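Local coordinates for protein nigerythrin (Desulfovibrio vulgaris subsp. vulgaris, PDB 1YUZ) that shows NADH peroxidase activity in vitro and carries a diiron centre in a ferritin-like four-helix bundle and a rubredoxin-like iron centre, at residues B[1-9]-B[187-195]. Sequence-based numbering, arbitrary orientation.
Sequences MKVRAQVPT and EKCPICFRP. With FE (Fe (III) ion), chain H.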
ATOM      1  N   MET B   1      -1.135   9.944  -8.189  1.00 14.59           N
ATOM      2  CA  MET B   1      -2.465   9.887  -8.856  1.00 14.46           C
ATOM      3  C   MET B   1      -2.534  10.929  -9.963  1.00 14.68           C
ATOM      4  O   MET B   1      -2.375  12.124  -9.715  1.00 14.83           O
ATOM      5  CB  MET B   1      -3.574  10.145  -7.839  1.00 14.02           C
ATOM      6  CG  MET B   1      -4.964  10.037  -8.418  1.00 13.56           C
ATOM      7  SD  MET B   1      -6.207  10.451  -7.195  1.00 12.74           S
ATOM      8  CE  MET B   1      -7.690  10.381  -8.200  1.00 13.26           C
ATOM      9  N   LYS B   2      -2.780  10.466 -11.182  1.00 14.88           N
ATOM     10  CA  LYS B   2      -2.854  11.350 -12.335  1.00 15.09           C
ATOM     11  C   LYS B   2      -4.140  12.156 -12.411  1.00 15.10           C
ATOM     12  O   LYS B   2      -5.205  11.706 -11.984  1.00 14.88           O
ATOM     13  CB  LYS B   2      -2.729  10.546 -13.627  1.00 15.35           C
ATOM     14  CG  LYS B   2      -1.436   9.790 -13.800  1.00 15.74           C
ATOM     15  CD  LYS B   2      -1.499   8.991 -15.083  1.00 16.22           C
ATOM     16  CE  LYS B   2      -0.224   8.221 -15.334  1.00 16.50           C
ATOM     17  NZ  LYS B   2      -0.371   7.395 -16.561  1.00 17.00           N
ATOM     18  N   VAL B   3      -4.027  13.352 -12.975  1.00 15.24           N
ATOM     19  CA  VAL B   3      -5.172  14.224 -13.164  1.00 15.51           C
ATOM     20  C   VAL B   3      -5.887  13.746 -14.421  1.00 15.66           C
ATOM     21  O   VAL B   3      -5.261  13.563 -15.465  1.00 15.88           O
ATOM     22  CB  VAL B   3      -4.731  15.686 -13.371  1.00 15.48           C
ATOM     23  CG1 VAL B   3      -5.930  16.543 -13.734  1.00 15.56           C
ATOM     24  CG2 VAL B   3      -4.067  16.211 -12.116  1.00 15.60           C
ATOM     25  N   ARG B   4      -7.192  13.524 -14.314  1.00 15.82           N
ATOM     26  CA  ARG B   4      -7.983  13.080 -15.454  1.00 16.04           C
ATOM     27  C   ARG B   4      -8.752  14.274 -16.012  1.00 16.08           C
ATOM     28  O   ARG B   4      -8.727  15.363 -15.434  1.00 16.03           O
ATOM     29  CB  ARG B   4      -8.957  11.976 -15.028  1.00 16.28           C
ATOM     30  CG  ARG B   4      -8.284  10.705 -14.521  1.00 16.83           C
ATOM     31  CD  ARG B   4      -9.325   9.715 -14.016  1.00 17.20           C
ATOM     32  NE  ARG B   4     -10.276   9.345 -15.061  1.00 17.89           N
ATOM     33  CZ  ARG B   4     -11.444   8.755 -14.834  1.00 17.97           C
ATOM     34  NH1 ARG B   4     -11.815   8.466 -13.594  1.00 18.15           N
ATOM     35  NH2 ARG B   4     -12.246   8.462 -15.846  1.00 18.33           N
ATOM     36  N   ALA B   5      -9.431  14.068 -17.136  1.00 16.21           N
ATOM     37  CA  ALA B   5     -10.200  15.134 -17.771  1.00 16.43           C
ATOM     38  C   ALA B   5     -11.274  15.675 -16.839  1.00 16.54           C
ATOM     39  O   ALA B   5     -11.597  16.863 -16.868  1.00 16.62           O
ATOM     40  CB  ALA B   5     -10.833  14.621 -19.055  1.00 16.35           C
ATOM     41  N   GLN B   6     -11.838  14.797 -16.019  1.00 16.66           N
ATOM     42  CA  GLN B   6     -12.863  15.200 -15.068  1.00 16.84           C
ATOM     43  C   GLN B   6     -12.542  14.581 -13.720  1.00 16.59           C
ATOM     44  O   GLN B   6     -11.770  13.626 -13.635  1.00 16.61           O
ATOM     45  CB  GLN B   6     -14.252  14.749 -15.533  1.00 17.45           C
ATOM     46  CG  GLN B   6     -14.388  13.261 -15.774  1.00 18.28           C
ATOM     47  CD  GLN B   6     -14.549  12.923 -17.244  1.00 18.77           C
ATOM     48  OE1 GLN B   6     -13.708  13.274 -18.071  1.00 19.22           O
ATOM     49  NE2 GLN B   6     -15.633  12.232 -17.576  1.00 19.19           N
ATOM     50  N   VAL B   7     -13.120  15.134 -12.660  1.00 16.32           N
ATOM     51  CA  VAL B   7     -12.873  14.608 -11.330  1.00 16.04           C
ATOM     52  C   VAL B   7     -13.453  13.205 -11.223  1.00 15.71           C
ATOM     53  O   VAL B   7     -14.530  12.919 -11.747  1.00 15.54           O
ATOM     54  CB  VAL B   7     -13.489  15.510 -10.245  1.00 16.19           C
ATOM     55  CG1 VAL B   7     -12.789  16.859 -10.242  1.00 16.32           C
ATOM     56  CG2 VAL B   7     -14.976  15.683 -10.489  1.00 16.23           C
ATOM     57  N   PRO B   8     -12.732  12.301 -10.554  1.00 15.41           N
ATOM     58  CA  PRO B   8     -13.196  10.923 -10.394  1.00 15.28           C
ATOM     59  C   PRO B   8     -14.434  10.798  -9.514  1.00 15.19           C
ATOM     60  O   PRO B   8     -14.534  11.425  -8.459  1.00 15.14           O
ATOM     61  CB  PRO B   8     -11.975  10.216  -9.805  1.00 15.27           C
ATOM     62  CG  PRO B   8     -11.282  11.312  -9.049  1.00 15.47           C
ATOM     63  CD  PRO B   8     -11.381  12.473  -9.994  1.00 15.40           C
ATOM     64  N   THR B   9     -15.381   9.990  -9.973  1.00 15.08           N
ATOM     65  CA  THR B   9     -16.620   9.752  -9.246  1.00 15.23           C
ATOM     66  C   THR B   9     -16.968   8.289  -9.426  1.00 15.16           C
ATOM     67  O   THR B   9     -16.359   7.591 -10.236  1.00 14.98           O
ATOM     68  CB  THR B   9     -17.791  10.570  -9.811  1.00 15.35           C
ATOM     69  OG1 THR B   9     -18.129  10.073 -11.111  1.00 15.65           O
ATOM     70  CG2 THR B   9     -17.424  12.041  -9.903  1.00 15.63           C
ATOM     71  N   GLU B 187       0.111  20.379 -10.864  1.00 14.19           N
ATOM     72  CA  GLU B 187      -0.580  21.629 -11.164  1.00 13.69           C
ATOM     73  C   GLU B 187      -1.856  21.811 -10.361  1.00 13.29           C
ATOM     74  O   GLU B 187      -2.160  22.912  -9.904  1.00 13.34           O
ATOM     75  CB  GLU B 187      -0.893  21.703 -12.650  1.00 13.96           C
ATOM     76  N   LYS B 188      -2.612  20.731 -10.200  1.00 12.69           N
ATOM     77  CA  LYS B 188      -3.853  20.808  -9.447  1.00 12.16           C
ATOM     78  C   LYS B 188      -4.192  19.464  -8.831  1.00 11.62           C
ATOM     79  O   LYS B 188      -3.603  18.437  -9.171  1.00 11.61           O
ATOM     80  CB  LYS B 188      -4.998  21.270 -10.353  1.00 12.50           C
ATOM     81  CG  LYS B 188      -5.395  20.262 -11.416  1.00 12.70           C
ATOM     82  CD  LYS B 188      -6.451  20.837 -12.350  1.00 13.16           C
ATOM     83  CE  LYS B 188      -6.902  19.803 -13.364  1.00 13.41           C
ATOM     84  NZ  LYS B 188      -7.878  20.361 -14.334  1.00 13.97           N
ATOM     85  N   CYS B 189      -5.148  19.483  -7.913  1.00 10.88           N
ATOM     86  CA  CYS B 189      -5.579  18.272  -7.234  1.00 10.23           C
ATOM     87  C   CYS B 189      -6.297  17.331  -8.196  1.00 10.14           C
ATOM     88  O   CYS B 189      -7.230  17.733  -8.884  1.00 10.08           O
ATOM     89  CB  CYS B 189      -6.512  18.635  -6.087  1.00  9.94           C
ATOM     90  SG  CYS B 189      -7.041  17.200  -5.157  1.00  9.12           S
ATOM     91  N   PRO B 190      -5.874  16.059  -8.257  1.00  9.93           N
ATOM     92  CA  PRO B 190      -6.524  15.106  -9.160  1.00 10.03           C
ATOM     93  C   PRO B 190      -7.896  14.667  -8.663  1.00 10.05           C
ATOM     94  O   PRO B 190      -8.680  14.090  -9.416  1.00 10.21           O
ATOM     95  CB  PRO B 190      -5.529  13.949  -9.209  1.00 10.04           C
ATOM     96  CG  PRO B 190      -4.942  13.970  -7.829  1.00 10.00           C
ATOM     97  CD  PRO B 190      -4.705  15.448  -7.600  1.00  9.96           C
ATOM     98  N   ILE B 191      -8.186  14.945  -7.396  1.00 10.09           N
ATOM     99  CA  ILE B 191      -9.463  14.558  -6.819  1.00 10.33           C
ATOM    100  C   ILE B 191     -10.532  15.643  -6.938  1.00 10.56           C
ATOM    101  O   ILE B 191     -11.679  15.337  -7.264  1.00 10.69           O
ATOM    102  CB  ILE B 191      -9.294  14.152  -5.328  1.00 10.26           C
ATOM    103  CG1 ILE B 191      -8.463  12.866  -5.235  1.00 10.17           C
ATOM    104  CG2 ILE B 191     -10.658  13.951  -4.670  1.00 10.27           C
ATOM    105  CD1 ILE B 191      -8.137  12.439  -3.809  1.00 10.46           C
ATOM    106  N   CYS B 192     -10.161  16.903  -6.708  1.00 10.72           N
ATOM    107  CA  CYS B 192     -11.132  17.999  -6.772  1.00 11.04           C
ATOM    108  C   CYS B 192     -10.737  19.167  -7.676  1.00 11.43           C
ATOM    109  O   CYS B 192     -11.490  20.132  -7.804  1.00 11.48           O
ATOM    110  CB  CYS B 192     -11.402  18.538  -5.367  1.00 10.95           C
ATOM    111  SG  CYS B 192     -10.007  19.443  -4.668  1.00 10.22           S
ATOM    112  N   PHE B 193      -9.554  19.090  -8.275  1.00 11.73           N
ATOM    113  CA  PHE B 193      -9.052  20.127  -9.179  1.00 12.15           C
ATOM    114  C   PHE B 193      -8.603  21.455  -8.563  1.00 12.43           C
ATOM    115  O   PHE B 193      -8.330  22.402  -9.296  1.00 12.37           O
ATOM    116  CB  PHE B 193     -10.076  20.409 -10.288  1.00 12.32           C
ATOM    117  CG  PHE B 193     -10.142  19.341 -11.359  1.00 12.38           C
ATOM    118  CD1 PHE B 193      -9.409  18.158 -11.254  1.00 12.41           C
ATOM    119  CD2 PHE B 193     -10.957  19.523 -12.473  1.00 12.51           C
ATOM    120  CE1 PHE B 193      -9.489  17.175 -12.245  1.00 12.65           C
ATOM    121  CE2 PHE B 193     -11.044  18.547 -13.465  1.00 12.73           C
ATOM    122  CZ  PHE B 193     -10.311  17.373 -13.352  1.00 12.57           C
ATOM    123  N   ARG B 194      -8.517  21.545  -7.238  1.00 12.80           N
ATOM    124  CA  ARG B 194      -8.048  22.793  -6.630  1.00 13.34           C
ATOM    125  C   ARG B 194      -6.618  23.041  -7.105  1.00 13.58           C
ATOM    126  O   ARG B 194      -5.810  22.118  -7.162  1.00 13.32           O
ATOM    127  CB  ARG B 194      -8.060  22.708  -5.096  1.00 13.55           C
ATOM    128  CG  ARG B 194      -9.381  23.088  -4.437  1.00 14.08           C
ATOM    129  CD  ARG B 194      -9.702  24.572  -4.620  1.00 14.51           C
ATOM    130  NE  ARG B 194     -11.053  24.892  -4.158  1.00 15.10           N
ATOM    131  CZ  ARG B 194     -11.358  25.338  -2.943  1.00 15.09           C
ATOM    132  NH1 ARG B 194     -10.409  25.536  -2.038  1.00 15.30           N
ATOM    133  NH2 ARG B 194     -12.626  25.565  -2.626  1.00 15.41           N
ATOM    134  N   PRO B 195      -6.288  24.293  -7.458  1.00 13.95           N
ATOM    135  CA  PRO B 195      -4.938  24.621  -7.927  1.00 14.35           C
ATOM    136  C   PRO B 195      -3.870  24.388  -6.866  1.00 14.73           C
ATOM    137  O   PRO B 195      -4.135  24.491  -5.671  1.00 14.50           O
ATOM    138  CB  PRO B 195      -5.045  26.100  -8.294  1.00 14.29           C
ATOM    139  CG  PRO B 195      -6.480  26.253  -8.672  1.00 14.24           C
ATOM    140  CD  PRO B 195      -7.179  25.457  -7.598  1.00 14.03           C
TER
HETATM  141 FE    FE H 303      -8.493  18.167  -3.590  1.00  8.92          FE
HETATM  142  O   HOH W   1      -8.175  12.750 -11.707  1.00 26.43           O
HETATM  143  O   HOH W   2      -8.331  18.138 -15.935  1.00 20.37           O
HETATM  144  O   HOH W   3     -13.774  13.644  -7.050  1.00 18.62           O
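Val-7 sets its CG1 methyl squarely over the ring of Phe-193, a CH-pi contact with CG1 3.6 Å from the ring centroid and only 6° off the normal. The opposite face carries Lys-188 NZ above its centre, so the ring lies between a methyl and an ammonium group. Its far edge meets backbone, where Arg-4 O sits 3.3 Å from Phe-193 CZ, near the ring plane. Lys-188 reaches this position on a chain extended beyond CG that crosses Val-3 at about a right angle, its CE pressed tightly to Val-3 CG1 at 3.4 Å.

Further along, Pro-190 receives Met-1: with CG anti to the backbone N (chi1 -177°) and the rest of the chain straight, SD reaches Pro-190 CG and Ile-191 CG1, 3.8 Å from each. Residues 187-195 include the second CxxC knuckle of the rubredoxin-like domain, where Cys-189 and Cys-192, together with Cys-174 and Cys-177, bind the iron. Cys-192 N donates to Cys-189 SG at 3.5 Å, the kind of N-H...S bond thought to tune such centres.

No direct hydrogen bond joins the two segments; water does the polar work. One molecule accepts from Arg-4 N and donates to Lys-2 O and Pro-190 O, a second links Arg-4 O to Lys-188 NZ, and a third donates to both Pro-8 O and Ile-191 O. Outside this layer, Leu-147 of helix 136-161 packs on Pro-8 and Ile-191, while Lys-2 NZ forms a salt bridge with Asp-167 of the second subunit, tying the N-terminal segment to the dimer partner.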